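Local coordinates for protein regulator of nonsense transcripts 2 (Homo sapiens, PDB 4CEM) that acts in nonsense-mediated mRNA decay, here represented by the first of its three MIF4G domains, which are probably protein-interaction modules, at residues Ser246-Lys249 against His250-Asp254; Arg253-Arg256 against Glu257-Thr261. All coordinates share one frame; numbering follows the deposited sequence.

Contact 1: residues Ser246-Lys249 against His250-Asp254; sequences SLTK and HLKRD
K252 folds back over T248, one turn earlier on the same helix. Its CB also sits near K249, 3.6 Å from K249 O. The next atom, CG, lies beside the backbone N and anti to the carbonyl carbon (chi1 -75°), which brings it to 3.5 Å from T248 O. The chain then runs out and bends at its last torsion, chi4 82°. That bend turns NZ back to meet T248 CG2 at 3.5 Å. This is a methyl-to-ammonium contact, not a polar bond. P309, near the modelled C-terminal end, touches both T248 and K252. K249 NZ lies 5.5 Å from K252 NZ, so the two like charges would be expected to repel mildly.

The frame is an ordinary alpha helix, part of helix 230-259 in the all-helical MIF4G domain. H250 N donates to S246 O, K252 N to T248 O and R253 N to K249 O. L251 N makes weak bonds to both L247 O and T248 O. L247, H250 and L251 pack on L293 of helix 283-303. S246 OG turns to H186, which accepts or gives a hydrogen bond through NE2. The H250 ring meets that of H186 at about 20° between planes. R253 NH1 reaches the edge of the H250 ring, in its plane, and forms a salt bridge with D254 OD1, 3.2 Å away.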
ATOM      1  N   SER A 246       8.611  -9.826 -14.764  1.00 62.13           N
ATOM      2  CA  SER A 246       9.362 -10.722 -13.904  1.00 60.75           C
ATOM      3  C   SER A 246       8.458 -11.803 -13.300  1.00 60.56           C
ATOM      4  O   SER A 246       8.814 -12.976 -13.290  1.00 62.02           O
ATOM      5  CB  SER A 246      10.062  -9.915 -12.802  1.00 59.69           C
ATOM      6  OG  SER A 246      10.216 -10.684 -11.631  1.00 61.75           O
ATOM      7  N   LEU A 247       7.288 -11.407 -12.812  1.00 61.25           N
ATOM      8  CA  LEU A 247       6.362 -12.341 -12.162  1.00 61.52           C
ATOM      9  C   LEU A 247       5.805 -13.377 -13.136  1.00 65.19           C
ATOM     10  O   LEU A 247       5.483 -14.500 -12.741  1.00 66.32           O
ATOM     11  CB  LEU A 247       5.205 -11.574 -11.508  1.00 59.77           C
ATOM     12  CG  LEU A 247       4.140 -12.402 -10.782  1.00 59.06           C
ATOM     13  CD1 LEU A 247       4.726 -13.096  -9.561  1.00 57.86           C
ATOM     14  CD2 LEU A 247       2.970 -11.517 -10.387  1.00 58.65           C
ATOM     15  N   THR A 248       5.679 -12.993 -14.404  1.00 68.05           N
ATOM     16  CA  THR A 248       5.125 -13.876 -15.425  1.00 68.88           C
ATOM     17  C   THR A 248       6.177 -14.877 -15.899  1.00 71.52           C
ATOM     18  O   THR A 248       5.849 -16.024 -16.206  1.00 72.04           O
ATOM     19  CB  THR A 248       4.504 -13.065 -16.584  1.00 70.05           C
ATOM     20  OG1 THR A 248       3.093 -12.971 -16.369  1.00 67.02           O
ATOM     21  CG2 THR A 248       4.755 -13.715 -17.937  1.00 71.01           C
ATOM     22  N   LYS A 249       7.438 -14.451 -15.938  1.00 74.31           N
ATOM     23  CA  LYS A 249       8.558 -15.391 -16.065  1.00 77.71           C
ATOM     24  C   LYS A 249       8.467 -16.480 -14.995  1.00 79.37           C
ATOM     25  O   LYS A 249       8.456 -17.668 -15.308  1.00 83.74           O
ATOM     26  CB  LYS A 249       9.909 -14.675 -15.944  1.00 77.38           C
ATOM     27  CG  LYS A 249      10.624 -14.429 -17.265  1.00 81.12           C
ATOM     28  CD  LYS A 249       9.943 -13.367 -18.119  1.00 82.37           C
ATOM     29  CE  LYS A 249      10.885 -12.839 -19.194  1.00 82.31           C
ATOM     30  NZ  LYS A 249      10.199 -11.948 -20.170  1.00 83.68           N
ATOM     31  N   HIS A 250       8.385 -16.060 -13.737  1.00 81.11           N
ATOM     32  CA  HIS A 250       8.320 -16.982 -12.601  1.00 85.47           C
ATOM     33  C   HIS A 250       7.081 -17.852 -12.636  1.00 88.64           C
ATOM     34  O   HIS A 250       7.071 -18.938 -12.052  1.00 93.36           O
ATOM     35  CB  HIS A 250       8.431 -16.191 -11.290  1.00 87.60           C
ATOM     36  CG  HIS A 250       8.496 -17.044 -10.033  1.00 90.53           C
ATOM     37  ND1 HIS A 250       9.199 -18.188  -9.962  1.00 94.39           N
ATOM     38  CD2 HIS A 250       7.936 -16.850  -8.767  1.00 92.82           C
ATOM     39  CE1 HIS A 250       9.077 -18.714  -8.724  1.00 95.97           C
ATOM     40  NE2 HIS A 250       8.306 -17.892  -7.996  1.00 92.85           N
ATOM     41  N   LEU A 251       6.030 -17.406 -13.327  1.00 86.76           N
ATOM     42  CA  LEU A 251       4.829 -18.231 -13.506  1.00 85.22           C
ATOM     43  C   LEU A 251       5.034 -19.308 -14.574  1.00 84.79           C
ATOM     44  O   LEU A 251       4.571 -20.442 -14.411  1.00 81.56           O
ATOM     45  CB  LEU A 251       3.620 -17.366 -13.875  1.00 84.30           C
ATOM     46  CG  LEU A 251       2.274 -18.101 -13.911  1.00 82.06           C
ATOM     47  CD1 LEU A 251       1.820 -18.456 -12.505  1.00 83.20           C
ATOM     48  CD2 LEU A 251       1.217 -17.268 -14.618  1.00 84.97           C
ATOM     49  N   LYS A 252       5.704 -18.944 -15.670  1.00 83.76           N
ATOM     50  CA  LYS A 252       5.993 -19.892 -16.750  1.00 83.15           C
ATOM     51  C   LYS A 252       6.944 -20.975 -16.264  1.00 83.67           C
ATOM     52  O   LYS A 252       6.620 -22.158 -16.332  1.00 83.09           O
ATOM     53  CB  LYS A 252       6.595 -19.194 -17.977  1.00 82.03           C
ATOM     54  CG  LYS A 252       5.601 -18.395 -18.805  1.00 80.86           C
ATOM     55  CD  LYS A 252       6.136 -18.146 -20.209  1.00 82.58           C
ATOM     56  CE  LYS A 252       5.505 -16.924 -20.865  1.00 81.61           C
ATOM     57  NZ  LYS A 252       6.153 -15.652 -20.437  1.00 82.49           N
ATOM     58  N   ARG A 253       8.110 -20.567 -15.770  1.00 86.63           N
ATOM     59  CA  ARG A 253       9.061 -21.513 -15.184  1.00 86.90           C
ATOM     60  C   ARG A 253       8.329 -22.555 -14.343  1.00 85.90           C
ATOM     61  O   ARG A 253       8.413 -23.751 -14.615  1.00 89.68           O
ATOM     62  CB  ARG A 253      10.109 -20.800 -14.320  1.00 87.88           C
ATOM     63  CG  ARG A 253      11.429 -20.512 -15.021  1.00 88.93           C
ATOM     64  CD  ARG A 253      12.608 -20.547 -14.053  1.00 93.04           C
ATOM     65  NE  ARG A 253      12.674 -19.378 -13.165  1.00 95.88           N
ATOM     66  CZ  ARG A 253      12.206 -19.312 -11.912  1.00 98.77           C
ATOM     67  NH1 ARG A 253      11.599 -20.348 -11.334  1.00 97.70           N
ATOM     68  NH2 ARG A 253      12.345 -18.181 -11.221  1.00102.22           N
ATOM     69  N   ASP A 254       7.586 -22.092 -13.345  1.00 83.82           N
ATOM     70  CA  ASP A 254       6.891 -22.991 -12.429  1.00 85.07           C
ATOM     71  C   ASP A 254       5.771 -23.803 -13.088  1.00 86.54           C
ATOM     72  O   ASP A 254       5.347 -24.814 -12.533  1.00 87.86           O
ATOM     73  CB  ASP A 254       6.345 -22.218 -11.225  1.00 85.75           C
ATOM     74  CG  ASP A 254       7.448 -21.631 -10.363  1.00 87.81           C
ATOM     75  OD1 ASP A 254       8.528 -21.323 -10.912  1.00 89.32           O
ATOM     76  OD2 ASP A 254       7.241 -21.482  -9.141  1.00 87.83           O
TER

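Contact 2: residues Arg253-Arg256 against Glu257-Thr261; sequences RDHR and ELQNT
E257 N donates to R253 O at 3.0 Å, an almost straight bond of 177°. The E257 side chain runs beside that of R253 and points the same way. CG is anti to the carbonyl carbon (chi1 -64°), and both CB and CG pass near R253 O. The charged ends do not touch: R253 NH1 stays 4.9 Å from E257 OE2. L258 is buried. Its N makes weak bonds to D254 O and H255 O, and its side chain packs on Y283 and A287 of helix 283-303. Q259 N donates to H255 O. Its amide end crosses the H255 ring, with planes 43° apart. OE1 lies 3.4 Å from H255 NE2 and 3.5 Å from H255 CE1, but the angle is poor for a hydrogen bond. With H255 replaced by alanine, the Q259 amide would probably lose the ring it lies against and be freer to turn, and L311 and P312 would lose a neighbour. N260 N sits unusually close to R256 O, so a bond there is doubtful. The N260 amide stands nearly perpendicular to the R256 guanidinium, with ND2 at its edge, 4.0 Å from R256 NH1. T261 OG1 donates to E257 O. The polar ends of R253 and E257, H255 and Q259, and R256 and N260 thus lie near one another without bonding; main-chain bonds hold the turn, and these side chains can probably shift.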
ATOM      1  N   ARG A 253       8.110 -20.567 -15.770  1.00 86.63           N
ATOM      2  CA  ARG A 253       9.061 -21.513 -15.184  1.00 86.90           C
ATOM      3  C   ARG A 253       8.329 -22.555 -14.343  1.00 85.90           C
ATOM      4  O   ARG A 253       8.413 -23.751 -14.615  1.00 89.68           O
ATOM      5  CB  ARG A 253      10.109 -20.800 -14.320  1.00 87.88           C
ATOM      6  CG  ARG A 253      11.429 -20.512 -15.021  1.00 88.93           C
ATOM      7  CD  ARG A 253      12.608 -20.547 -14.053  1.00 93.04           C
ATOM      8  NE  ARG A 253      12.674 -19.378 -13.165  1.00 95.88           N
ATOM      9  CZ  ARG A 253      12.206 -19.312 -11.912  1.00 98.77           C
ATOM     10  NH1 ARG A 253      11.599 -20.348 -11.334  1.00 97.70           N
ATOM     11  NH2 ARG A 253      12.345 -18.181 -11.221  1.00102.22           N
ATOM     12  N   ASP A 254       7.586 -22.092 -13.345  1.00 83.82           N
ATOM     13  CA  ASP A 254       6.891 -22.991 -12.429  1.00 85.07           C
ATOM     14  C   ASP A 254       5.771 -23.803 -13.088  1.00 86.54           C
ATOM     15  O   ASP A 254       5.347 -24.814 -12.533  1.00 87.86           O
ATOM     16  CB  ASP A 254       6.345 -22.218 -11.225  1.00 85.75           C
ATOM     17  CG  ASP A 254       7.448 -21.631 -10.363  1.00 87.81           C
ATOM     18  OD1 ASP A 254       8.528 -21.323 -10.912  1.00 89.32           O
ATOM     19  OD2 ASP A 254       7.241 -21.482  -9.141  1.00 87.83           O
ATOM     20  N   HIS A 255       5.288 -23.378 -14.254  1.00 87.41           N
ATOM     21  CA  HIS A 255       4.349 -24.202 -15.023  1.00 89.90           C
ATOM     22  C   HIS A 255       5.070 -25.382 -15.626  1.00 92.73           C
ATOM     23  O   HIS A 255       4.668 -26.529 -15.421  1.00 92.99           O
ATOM     24  CB  HIS A 255       3.640 -23.389 -16.108  1.00 87.84           C
ATOM     25  CG  HIS A 255       2.457 -24.104 -16.734  1.00 87.71           C
ATOM     26  ND1 HIS A 255       1.357 -24.740 -16.152  1.00 85.69           N
ATOM     27  CD2 HIS A 255       2.312 -24.238 -18.067  1.00 84.82           C
ATOM     28  CE1 HIS A 255       0.592 -25.222 -17.156  1.00 84.30           C
ATOM     29  NE2 HIS A 255       1.175 -24.917 -18.328  1.00 83.58           N
ATOM     30  N   ARG A 256       6.148 -25.109 -16.365  1.00 95.93           N
ATOM     31  CA  ARG A 256       6.999 -26.158 -16.945  1.00 96.83           C
ATOM     32  C   ARG A 256       7.434 -27.179 -15.899  1.00 96.68           C
ATOM     33  O   ARG A 256       7.172 -28.369 -16.045  1.00 99.32           O
ATOM     34  CB  ARG A 256       8.245 -25.546 -17.606  1.00 97.19           C
ATOM     35  CG  ARG A 256       8.138 -25.349 -19.112  1.00 98.14           C
ATOM     36  CD  ARG A 256       8.730 -26.524 -19.873  1.00101.55           C
ATOM     37  NE  ARG A 256       9.050 -26.170 -21.256  1.00105.89           N
ATOM     38  CZ  ARG A 256      10.015 -26.729 -21.992  1.00108.90           C
ATOM     39  NH1 ARG A 256      10.797 -27.686 -21.494  1.00110.85           N
ATOM     40  NH2 ARG A 256      10.210 -26.319 -23.242  1.00108.47           N
ATOM     41  N   GLU A 257       8.076 -26.702 -14.835  1.00 95.46           N
ATOM     42  CA  GLU A 257       8.642 -27.580 -13.807  1.00 94.32           C
ATOM     43  C   GLU A 257       7.595 -28.204 -12.890  1.00 91.54           C
ATOM     44  O   GLU A 257       7.936 -29.022 -12.044  1.00 92.98           O
ATOM     45  CB  GLU A 257       9.684 -26.826 -12.980  1.00 97.75           C
ATOM     46  CG  GLU A 257      10.893 -26.385 -13.794  1.00103.03           C
ATOM     47  CD  GLU A 257      11.786 -25.405 -13.056  1.00106.99           C
ATOM     48  OE1 GLU A 257      11.867 -25.490 -11.811  1.00111.85           O
ATOM     49  OE2 GLU A 257      12.412 -24.551 -13.723  1.00107.28           O
ATOM     50  N   LEU A 258       6.333 -27.808 -13.040  1.00 91.15           N
ATOM     51  CA  LEU A 258       5.227 -28.530 -12.419  1.00 91.92           C
ATOM     52  C   LEU A 258       4.819 -29.688 -13.324  1.00 97.68           C
ATOM     53  O   LEU A 258       4.552 -30.789 -12.842  1.00102.07           O
ATOM     54  CB  LEU A 258       4.023 -27.613 -12.178  1.00 90.88           C
ATOM     55  CG  LEU A 258       2.771 -28.272 -11.582  1.00 89.24           C
ATOM     56  CD1 LEU A 258       2.937 -28.522 -10.090  1.00 85.81           C
ATOM     57  CD2 LEU A 258       1.538 -27.423 -11.847  1.00 89.12           C
ATOM     58  N   GLN A 259       4.772 -29.436 -14.632  1.00101.09           N
ATOM     59  CA  GLN A 259       4.328 -30.444 -15.605  1.00102.29           C
ATOM     60  C   GLN A 259       5.476 -31.307 -16.173  1.00102.31           C
ATOM     61  O   GLN A 259       5.226 -32.348 -16.786  1.00 99.92           O
ATOM     62  CB  GLN A 259       3.500 -29.787 -16.722  1.00104.30           C
ATOM     63  CG  GLN A 259       2.112 -29.336 -16.259  1.00102.13           C
ATOM     64  CD  GLN A 259       1.250 -28.755 -17.372  1.00 98.83           C
ATOM     65  OE1 GLN A 259       1.756 -28.298 -18.400  1.00 95.88           O
ATOM     66  NE2 GLN A 259      -0.062 -28.762 -17.166  1.00 94.85           N
ATOM     67  N   ASN A 260       6.722 -30.876 -15.959  1.00101.49           N
ATOM     68  CA  ASN A 260       7.892 -31.745 -16.149  1.00 95.69           C
ATOM     69  C   ASN A 260       8.100 -32.660 -14.946  1.00 93.78           C
ATOM     70  O   ASN A 260       8.919 -33.572 -15.002  1.00 92.10           O
ATOM     71  CB  ASN A 260       9.174 -30.934 -16.412  1.00 94.20           C
ATOM     72  CG  ASN A 260       9.456 -30.734 -17.894  1.00 92.70           C
ATOM     73  OD1 ASN A 260       8.862 -31.389 -18.751  1.00 96.63           O
ATOM     74  ND2 ASN A 260      10.380 -29.831 -18.199  1.00 86.23           N
ATOM     75  N   THR A 261       7.374 -32.399 -13.858  1.00 95.33           N
ATOM     76  CA  THR A 261       7.353 -33.287 -12.694  1.00 99.20           C
ATOM     77  C   THR A 261       6.017 -34.039 -12.559  1.00101.61           C
ATOM     78  O   THR A 261       5.893 -34.921 -11.712  1.00103.55           O
ATOM     79  CB  THR A 261       7.658 -32.520 -11.387  1.00 98.63           C
ATOM     80  OG1 THR A 261       8.622 -31.491 -11.643  1.00 97.91           O
ATOM     81  CG2 THR A 261       8.210 -33.466 -10.319  1.00 97.64           C
TER

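How the contacts relate
Contact 1 and contact 2 are successive pieces of helix 230-259, their centres 11 Å apart. They share R253 and D254, so contact 2 begins where contact 1 ends. R253 N completes a backbone bond in contact 1, and R253 O starts one in contact 2. Both lie on the same side of the chain's centre, contact 1 about 23 Å from it and contact 2 about 32 Å, measured between centres. This part of the helix therefore runs outward. Helix 283-303 packs against leucines of both. The last modelled residues of the chain also border both, through P309 in contact 1 and L311 and P312 in contact 2.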